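Membrane protein (Acinetobacter baumannii AB307-0294, PDB 5DL5) forms an outer-membrane beta-barrel of the OprD porin family that probably admits small solutes, possibly including antibiotics. Local coordinates at residues A164-K169 / L187-V192; D232-Y237 / T283-P288; Y253-T258 / G300-D305. One frame throughout, in Å; residues are numbered along the deposited sequence.

Interaction 1: A164-K169 / L187-V192; sequences AGKFTK and LDRAIV
Leu-187 opens the second segment just ahead of its strand. Its CG is anti to the backbone N (chi1 -173°), and its CD2 comes to 3.5 Å from Phe-167 O. The same methyl meets Phe-167 CB, and Asp-179 takes the N-H of Leu-187. Arg-189 follows; its CG lies 3.9 Å from Lys-166 CD, and the two side chains cross obliquely. Ala-190 forms a hydrogen-bonded antiparallel pair with Phe-167. Its N-H points almost straight at Phe-167 O (2.8 Å, 173°), in the carbonyl plane. Phe-167 N returns a bond to Ala-190 O. Ile-191 stands beside Lys-166 on the other face of the sheet, pointing the same way. Its CD1 packs tightly against Lys-166 CG at 3.3 Å. Val-192 pairs with Gly-165 through two more hydrogen bonds, both with the donor well above the carbonyl plane. Its CG2 meets the edge of the Phe-167 ring at CE2, 4.0 Å away. Phe-167 also touches Leu-130, Leu-135 and Phe-147. Four backbone bonds make strands 160-171 and 190-200 adjacent antiparallel barrel strands. They are the only hydrogen bonds between the segments, so polar pairing is left to the backbone and the side chains add apolar contact.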
loop_
_atom_site.group_PDB
_atom_site.type_symbol
_atom_site.label_atom_id
_atom_site.label_comp_id
_atom_site.label_asym_id
_atom_site.label_seq_id
_atom_site.Cartn_x
_atom_site.Cartn_y
_atom_site.Cartn_z
ATOM N N ALA A 164 5.088 15.615 -9.955
ATOM C CA ALA A 164 4.159 16.587 -9.431
ATOM C C ALA A 164 2.762 16.215 -9.877
ATOM O O ALA A 164 2.557 15.862 -11.041
ATOM C CB ALA A 164 4.513 18.026 -9.920
ATOM N N GLY A 165 1.773 16.308 -8.985
ATOM C CA GLY A 165 0.420 15.896 -9.348
ATOM C C GLY A 165 -0.599 16.599 -8.558
ATOM O O GLY A 165 -0.377 17.244 -7.571
ATOM N N LYS A 166 -1.786 16.505 -9.045
ATOM C CA LYS A 166 -2.955 16.987 -8.375
ATOM C C LYS A 166 -4.109 15.997 -8.577
ATOM O O LYS A 166 -4.459 15.713 -9.701
ATOM C CB LYS A 166 -3.399 18.299 -8.944
ATOM C CG LYS A 166 -4.672 18.715 -8.198
ATOM C CD LYS A 166 -5.077 20.164 -8.372
ATOM C CE LYS A 166 -5.603 20.381 -9.720
ATOM N NZ LYS A 166 -6.075 21.784 -9.706
ATOM N N PHE A 167 -4.723 15.531 -7.510
ATOM C CA PHE A 167 -5.836 14.518 -7.561
ATOM C C PHE A 167 -7.041 15.013 -6.905
ATOM O O PHE A 167 -6.951 15.651 -5.828
ATOM C CB PHE A 167 -5.290 13.230 -6.924
ATOM C CG PHE A 167 -4.167 12.670 -7.740
ATOM C CD1 PHE A 167 -4.462 11.958 -8.932
ATOM C CD2 PHE A 167 -2.846 13.008 -7.452
ATOM C CE1 PHE A 167 -3.466 11.529 -9.773
ATOM C CE2 PHE A 167 -1.825 12.567 -8.317
ATOM C CZ PHE A 167 -2.150 11.844 -9.471
ATOM N N THR A 168 -8.201 14.769 -7.528
ATOM C CA THR A 168 -9.456 15.189 -6.948
ATOM C C THR A 168 -10.452 14.042 -6.706
ATOM O O THR A 168 -11.543 14.303 -6.230
ATOM C CB THR A 168 -10.252 16.224 -7.881
ATOM O OG1 THR A 168 -10.297 15.616 -9.152
ATOM C CG2 THR A 168 -9.479 17.581 -7.927
ATOM N N LYS A 169 -10.109 12.816 -7.044
ATOM C CA LYS A 169 -11.002 11.712 -6.686
ATOM C C LYS A 169 -10.150 10.570 -6.203
ATOM O O LYS A 169 -9.035 10.375 -6.715
ATOM C CB LYS A 169 -11.843 11.198 -7.881
ATOM C CG LYS A 169 -12.856 12.320 -8.436
ATOM C CD LYS A 169 -13.759 11.599 -9.484
ATOM C CE LYS A 169 -14.809 12.549 -10.030
ATOM N NZ LYS A 169 -15.642 11.577 -10.850
ATOM N N LEU A 187 -12.352 12.571 -1.936
ATOM C CA LEU A 187 -11.208 13.473 -1.881
ATOM C C LEU A 187 -11.584 14.920 -2.265
ATOM O O LEU A 187 -12.277 15.154 -3.304
ATOM C CB LEU A 187 -10.212 12.899 -2.877
ATOM C CG LEU A 187 -8.842 13.597 -2.885
ATOM C CD1 LEU A 187 -8.112 13.862 -1.539
ATOM C CD2 LEU A 187 -7.959 12.915 -3.896
ATOM N N ASP A 188 -11.069 15.899 -1.571
ATOM C CA ASP A 188 -11.193 17.317 -2.007
ATOM C C ASP A 188 -10.024 17.607 -3.043
ATOM O O ASP A 188 -10.253 17.619 -4.213
ATOM C CB ASP A 188 -11.194 18.252 -0.782
ATOM C CG ASP A 188 -11.490 19.766 -1.166
ATOM O OD1 ASP A 188 -11.512 20.100 -2.356
ATOM O OD2 ASP A 188 -11.647 20.625 -0.259
ATOM N N ARG A 189 -8.756 17.745 -2.618
ATOM C CA ARG A 189 -7.669 18.088 -3.562
ATOM C C ARG A 189 -6.417 17.598 -2.880
ATOM O O ARG A 189 -5.985 18.200 -1.863
ATOM C CB ARG A 189 -7.557 19.638 -3.767
ATOM C CG ARG A 189 -6.508 20.092 -4.783
ATOM C CD ARG A 189 -6.320 21.589 -4.890
ATOM N NE ARG A 189 -5.757 22.076 -3.620
ATOM C CZ ARG A 189 -5.864 23.326 -3.193
ATOM N NH1 ARG A 189 -6.445 24.272 -3.944
ATOM N NH2 ARG A 189 -5.432 23.655 -1.994
ATOM N N ALA A 190 -5.767 16.674 -3.506
ATOM C CA ALA A 190 -4.447 16.267 -3.073
ATOM C C ALA A 190 -3.342 16.713 -4.050
ATOM O O ALA A 190 -3.387 16.317 -5.216
ATOM C CB ALA A 190 -4.429 14.738 -2.922
ATOM N N ILE A 191 -2.384 17.531 -3.594
ATOM C CA ILE A 191 -1.291 17.991 -4.387
ATOM C C ILE A 191 -0.076 17.174 -3.877
ATOM O O ILE A 191 0.148 17.137 -2.655
ATOM C CB ILE A 191 -1.028 19.493 -4.206
ATOM C CG1 ILE A 191 -2.140 20.512 -4.718
ATOM C CG2 ILE A 191 0.255 19.930 -4.861
ATOM C CD1 ILE A 191 -3.013 19.892 -5.634
ATOM N N VAL A 192 0.709 16.637 -4.796
ATOM C CA VAL A 192 1.835 15.787 -4.474
ATOM C C VAL A 192 3.054 16.204 -5.267
ATOM O O VAL A 192 2.956 16.758 -6.383
ATOM C CB VAL A 192 1.592 14.264 -4.705
ATOM C CG1 VAL A 192 0.546 13.763 -3.767
ATOM C CG2 VAL A 192 1.258 13.906 -6.139
#

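Interaction 2: D232-Y237 / T283-P288; sequences DSSLTY and TYATGP
Four backbone hydrogen bonds join the segments. Ser-234 and Ala-285 exchange two of them, and Thr-236 and Thr-283 exchange the other two. The bond from Ala-285 N to Ser-234 O is 2.8 Å long and runs nearly along the C=O axis. The other three donors lie in the carbonyl planes. Between these pairs, Leu-235 CA approaches Thr-283 O at 3.2 Å in a CA-H...O contact.

The side-chain hydroxyls form a second polar set. Ser-233 OG and Thr-286 OG1 are hydrogen-bonded at 3.0 Å. Ser-233 holds OG beside its own backbone N, while Thr-286 holds OG1 anti to its N (chi1 -177°).

This is antiparallel pairing of neighbouring strands in a porin-type barrel, at the end where strand 233-246 begins and strand 273-286 finishes. Leu-235 bonds Gln-227 and Tyr-284 bonds Val-291 through their backbones, so the pairing continues to strands 216-229 and 289-300.

Two waters sit on the face of Ser-234 and Thr-236. One is bound by Ser-234 OG at 2.6 Å and by Thr-236 OG1, and it donates to Thr-283 O. The other donates to Thr-236 O and bonds Thr-283 OG1 at 2.7 Å.

Apolar contact lies on the opposite face. Leu-235 CD1 reaches Tyr-284 CB and CD1, both at 3.6 Å, and the two side chains cross at about a right angle.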
loop_
_atom_site.group_PDB
_atom_site.type_symbol
_atom_site.label_atom_id
_atom_site.label_comp_id
_atom_site.label_asym_id
_atom_site.label_seq_id
_atom_site.Cartn_x
_atom_site.Cartn_y
_atom_site.Cartn_z
ATOM N N ASP A 232 28.644 -13.736 -2.335
ATOM C CA ASP A 232 27.336 -13.345 -2.857
ATOM C C ASP A 232 26.397 -13.080 -1.658
ATOM O O ASP A 232 25.410 -13.791 -1.379
ATOM C CB ASP A 232 26.822 -14.379 -3.908
ATOM C CG ASP A 232 25.567 -15.189 -3.453
ATOM O OD1 ASP A 232 25.727 -16.165 -2.690
ATOM O OD2 ASP A 232 24.418 -14.863 -3.876
ATOM N N SER A 233 26.777 -12.052 -0.912
ATOM C CA SER A 233 26.123 -11.696 0.345
ATOM C C SER A 233 26.090 -10.249 0.448
ATOM O O SER A 233 26.924 -9.553 -0.143
ATOM C CB SER A 233 26.983 -12.177 1.541
ATOM O OG SER A 233 27.014 -13.542 1.589
ATOM N N SER A 234 25.237 -9.753 1.298
ATOM C CA SER A 234 25.167 -8.340 1.418
ATOM C C SER A 234 24.415 -7.987 2.626
ATOM O O SER A 234 23.670 -8.776 3.142
ATOM C CB SER A 234 24.404 -7.687 0.231
ATOM O OG SER A 234 23.048 -8.098 0.265
ATOM N N LEU A 235 24.579 -6.736 2.961
ATOM C CA LEU A 235 23.871 -6.089 4.008
ATOM C C LEU A 235 23.205 -4.895 3.426
ATOM O O LEU A 235 23.874 -4.097 2.805
ATOM C CB LEU A 235 24.839 -5.677 5.113
ATOM C CG LEU A 235 24.213 -6.015 6.469
ATOM C CD1 LEU A 235 24.715 -7.370 6.902
ATOM C CD2 LEU A 235 24.534 -4.957 7.506
ATOM N N THR A 236 21.912 -4.764 3.647
ATOM C CA THR A 236 21.170 -3.629 3.193
ATOM C C THR A 236 20.557 -2.907 4.407
ATOM O O THR A 236 19.821 -3.522 5.200
ATOM C CB THR A 236 20.025 -4.086 2.247
ATOM O OG1 THR A 236 20.628 -4.846 1.237
ATOM C CG2 THR A 236 19.120 -2.895 1.662
ATOM N N TYR A 237 20.801 -1.584 4.465
ATOM C CA TYR A 237 20.276 -0.739 5.475
ATOM C C TYR A 237 19.285 0.192 4.893
ATOM O O TYR A 237 19.457 0.705 3.791
ATOM C CB TYR A 237 21.382 0.143 6.059
ATOM C CG TYR A 237 22.557 -0.590 6.604
ATOM C CD1 TYR A 237 23.668 -0.826 5.805
ATOM C CD2 TYR A 237 22.593 -0.972 7.898
ATOM C CE1 TYR A 237 24.804 -1.429 6.317
ATOM C CE2 TYR A 237 23.688 -1.575 8.437
ATOM C CZ TYR A 237 24.794 -1.786 7.633
ATOM O OH TYR A 237 25.860 -2.432 8.163
ATOM N N THR A 283 19.233 -5.819 6.720
ATOM C CA THR A 283 18.987 -7.134 6.157
ATOM C C THR A 283 20.301 -7.719 5.763
ATOM O O THR A 283 21.044 -7.102 5.021
ATOM C CB THR A 283 18.057 -7.023 4.895
ATOM O OG1 THR A 283 16.891 -6.382 5.319
ATOM C CG2 THR A 283 17.642 -8.344 4.315
ATOM N N TYR A 284 20.595 -8.910 6.259
ATOM C CA TYR A 284 21.774 -9.621 5.853
ATOM C C TYR A 284 21.275 -10.711 4.984
ATOM O O TYR A 284 20.436 -11.463 5.427
ATOM C CB TYR A 284 22.484 -10.205 7.071
ATOM C CG TYR A 284 23.552 -11.203 6.739
ATOM C CD1 TYR A 284 24.596 -10.874 5.894
ATOM C CD2 TYR A 284 23.520 -12.489 7.254
ATOM C CE1 TYR A 284 25.609 -11.785 5.607
ATOM C CE2 TYR A 284 24.558 -13.387 7.020
ATOM C CZ TYR A 284 25.593 -13.039 6.176
ATOM O OH TYR A 284 26.601 -13.933 5.831
ATOM N N ALA A 285 21.842 -10.845 3.794
ATOM C CA ALA A 285 21.432 -11.872 2.846
ATOM C C ALA A 285 22.635 -12.617 2.406
ATOM O O ALA A 285 23.728 -12.083 2.232
ATOM C CB ALA A 285 20.727 -11.190 1.648
ATOM N N THR A 286 22.502 -13.914 2.397
ATOM C CA THR A 286 23.550 -14.775 1.971
ATOM C C THR A 286 22.997 -16.085 1.375
ATOM O O THR A 286 22.213 -16.846 2.004
ATOM C CB THR A 286 24.513 -15.107 3.129
ATOM O OG1 THR A 286 25.587 -15.918 2.645
ATOM C CG2 THR A 286 23.811 -15.858 4.246
ATOM N N GLY A 287 23.418 -16.377 0.155
ATOM C CA GLY A 287 22.936 -17.594 -0.547
ATOM C C GLY A 287 21.405 -17.629 -0.595
ATOM O O GLY A 287 20.803 -16.687 -1.084
ATOM N N PRO A 288 20.785 -18.665 -0.016
ATOM C CA PRO A 288 19.340 -18.899 -0.109
ATOM C C PRO A 288 18.487 -18.193 0.907
ATOM O O PRO A 288 17.244 -18.280 0.877
ATOM C CB PRO A 288 19.201 -20.401 0.099
ATOM C CG PRO A 288 20.405 -20.784 0.891
ATOM C CD PRO A 288 21.512 -19.862 0.477
HETATM O O HOH W 1 21.178 -7.459 1.981
HETATM O O HOH W 2 17.040 -3.666 5.489
#

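Interaction 3: Y253-T258 / G300-D305; sequences YSATGT and GNVGYD
Asp-305 carries this contact between two loops of the porin barrel with its carboxylate. Its CG is anti to the carbonyl carbon, and both oxygens reach the other segment. OD2 accepts two backbone N-H groups. The anti lone pair takes Tyr-253 N in an almost straight bond of 2.8 Å. The syn lone pair takes Ser-254 N at 2.9 Å. OD1 uses its syn lone pair for Ser-254 OG, only 2.5 Å away.

Ser-254 places OG between its own N and carbonyl carbon (chi1 67°), the crowded position. There the hydroxyl donates to Asp-305 OD1 and accepts from Gly-303 N at 2.9 Å. Tyr-304, between these two partners, centres an inverse gamma turn. Tyr-253 adopts the crowded position too (chi1 54°). Its ring lies flat against the carboxylate, with the two planes 6° apart. Asp-305 OD2 lies 3.4 Å above the Tyr-253 ring plane, offset toward the rim. Three donors would probably favour the charged form of the acid.

Farther along, Thr-256 N bonds Asn-301 O at 2.8 Å, and Val-302 CG2 packs near Ala-255 CB. Thr-256 OG1 is held by Asn-329, and Asn-301 OD1 by Thr-274. The contact lies beyond the ends of strands 233-246 and 289-300. Phe-246 touches Val-302 and Asp-305, Lys-273 at the start of strand 273-286 bonds Thr-256 O, and Tyr-263 of helix 263-266 bonds Ala-255 N.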
loop_
_atom_site.group_PDB
_atom_site.type_symbol
_atom_site.label_atom_id
_atom_site.label_comp_id
_atom_site.label_asym_id
_atom_site.label_seq_id
_atom_site.Cartn_x
_atom_site.Cartn_y
_atom_site.Cartn_z
ATOM N N TYR A 253 -8.145 8.660 14.842
ATOM C CA TYR A 253 -8.743 7.783 15.873
ATOM C C TYR A 253 -7.784 7.664 17.079
ATOM O O TYR A 253 -8.276 7.501 18.157
ATOM C CB TYR A 253 -9.125 6.448 15.355
ATOM C CG TYR A 253 -7.986 5.731 14.669
ATOM C CD1 TYR A 253 -7.738 5.952 13.345
ATOM C CD2 TYR A 253 -7.082 4.803 15.392
ATOM C CE1 TYR A 253 -6.709 5.288 12.660
ATOM C CE2 TYR A 253 -6.001 4.164 14.727
ATOM C CZ TYR A 253 -5.870 4.394 13.335
ATOM O OH TYR A 253 -4.839 3.880 12.543
ATOM N N SER A 254 -6.467 7.805 16.957
ATOM C CA SER A 254 -5.532 7.551 18.140
ATOM C C SER A 254 -5.059 8.855 18.804
ATOM O O SER A 254 -4.116 8.847 19.529
ATOM C CB SER A 254 -4.366 6.666 17.579
ATOM O OG SER A 254 -3.595 7.420 16.643
ATOM N N ALA A 255 -5.696 10.019 18.577
ATOM C CA ALA A 255 -5.133 11.295 19.037
ATOM C C ALA A 255 -5.115 11.341 20.524
ATOM O O ALA A 255 -5.978 10.721 21.136
ATOM C CB ALA A 255 -5.938 12.491 18.580
ATOM N N THR A 256 -4.123 12.043 21.097
ATOM C CA THR A 256 -4.141 12.320 22.590
ATOM C C THR A 256 -4.081 13.792 22.771
ATOM O O THR A 256 -4.042 14.555 21.776
ATOM C CB THR A 256 -2.950 11.631 23.307
ATOM O OG1 THR A 256 -1.716 11.841 22.578
ATOM C CG2 THR A 256 -3.226 10.169 23.343
ATOM N N GLY A 257 -4.078 14.211 24.032
ATOM C CA GLY A 257 -4.161 15.603 24.355
ATOM C C GLY A 257 -5.528 16.180 24.099
ATOM O O GLY A 257 -6.510 15.453 24.196
ATOM N N THR A 258 -5.578 17.511 23.875
ATOM C CA THR A 258 -6.858 18.229 23.734
ATOM C C THR A 258 -7.569 17.708 22.436
ATOM O O THR A 258 -6.990 17.874 21.327
ATOM C CB THR A 258 -6.649 19.766 23.615
ATOM O OG1 THR A 258 -5.953 20.297 24.776
ATOM C CG2 THR A 258 -8.036 20.540 23.388
ATOM N N GLY A 300 4.803 12.310 18.685
ATOM C CA GLY A 300 3.746 13.303 18.551
ATOM C C GLY A 300 2.463 12.944 19.284
ATOM O O GLY A 300 2.411 11.955 20.002
ATOM N N ASN A 301 1.400 13.687 19.060
ATOM C CA ASN A 301 0.173 13.464 19.750
ATOM C C ASN A 301 -0.914 12.677 18.944
ATOM O O ASN A 301 -2.124 12.746 19.248
ATOM C CB ASN A 301 -0.361 14.764 20.377
ATOM C CG ASN A 301 -0.587 15.834 19.339
ATOM O OD1 ASN A 301 -0.445 15.607 18.107
ATOM N ND2 ASN A 301 -0.857 17.005 19.803
ATOM N N VAL A 302 -0.487 11.902 17.954
ATOM C CA VAL A 302 -1.352 10.997 17.280
ATOM C C VAL A 302 -0.474 9.956 16.753
ATOM O O VAL A 302 0.704 10.218 16.450
ATOM C CB VAL A 302 -2.245 11.749 16.171
ATOM C CG1 VAL A 302 -1.398 12.313 15.030
ATOM C CG2 VAL A 302 -3.321 10.878 15.575
ATOM N N GLY A 303 -1.042 8.761 16.541
ATOM C CA GLY A 303 -0.406 7.758 15.703
ATOM C C GLY A 303 -0.410 8.057 14.205
ATOM O O GLY A 303 -0.845 9.111 13.784
ATOM N N TYR A 304 0.164 7.153 13.435
ATOM C CA TYR A 304 0.240 7.230 11.973
ATOM C C TYR A 304 -1.123 6.755 11.398
ATOM O O TYR A 304 -1.252 5.626 10.902
ATOM C CB TYR A 304 1.477 6.569 11.411
ATOM C CG TYR A 304 1.631 6.782 9.933
ATOM C CD1 TYR A 304 1.691 8.072 9.420
ATOM C CD2 TYR A 304 1.609 5.733 8.992
ATOM C CE1 TYR A 304 1.741 8.302 8.072
ATOM C CE2 TYR A 304 1.765 5.966 7.620
ATOM C CZ TYR A 304 1.743 7.249 7.142
ATOM O OH TYR A 304 1.752 7.620 5.799
ATOM N N ASP A 305 -2.148 7.620 11.521
ATOM C CA ASP A 305 -3.598 7.236 11.281
ATOM C C ASP A 305 -3.835 7.433 9.737
ATOM O O ASP A 305 -4.571 8.321 9.339
ATOM C CB ASP A 305 -4.528 8.099 12.118
ATOM C CG ASP A 305 -4.595 7.736 13.595
ATOM O OD1 ASP A 305 -3.669 7.114 14.150
ATOM O OD2 ASP A 305 -5.470 8.299 14.282
#

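From the N terminus, interaction 1 comes first and closes the loop between strands 160-171 and 190-200. It is complete before the other two open. Interaction 2 opens next, at the start of strand 233-246. Interaction 3 opens in the loop after that strand. The chain then passes helix 263-266 and runs along strand 273-286 to close interaction 2, and back along strand 289-300 to close interaction 3. These two therefore cross. Interactions 1 and 2 join barrel strands on opposite sides of the chain's centre, with centres 39 Å apart. Interaction 3 ties two loops together, its nearest atoms about 11 Å from interaction 1.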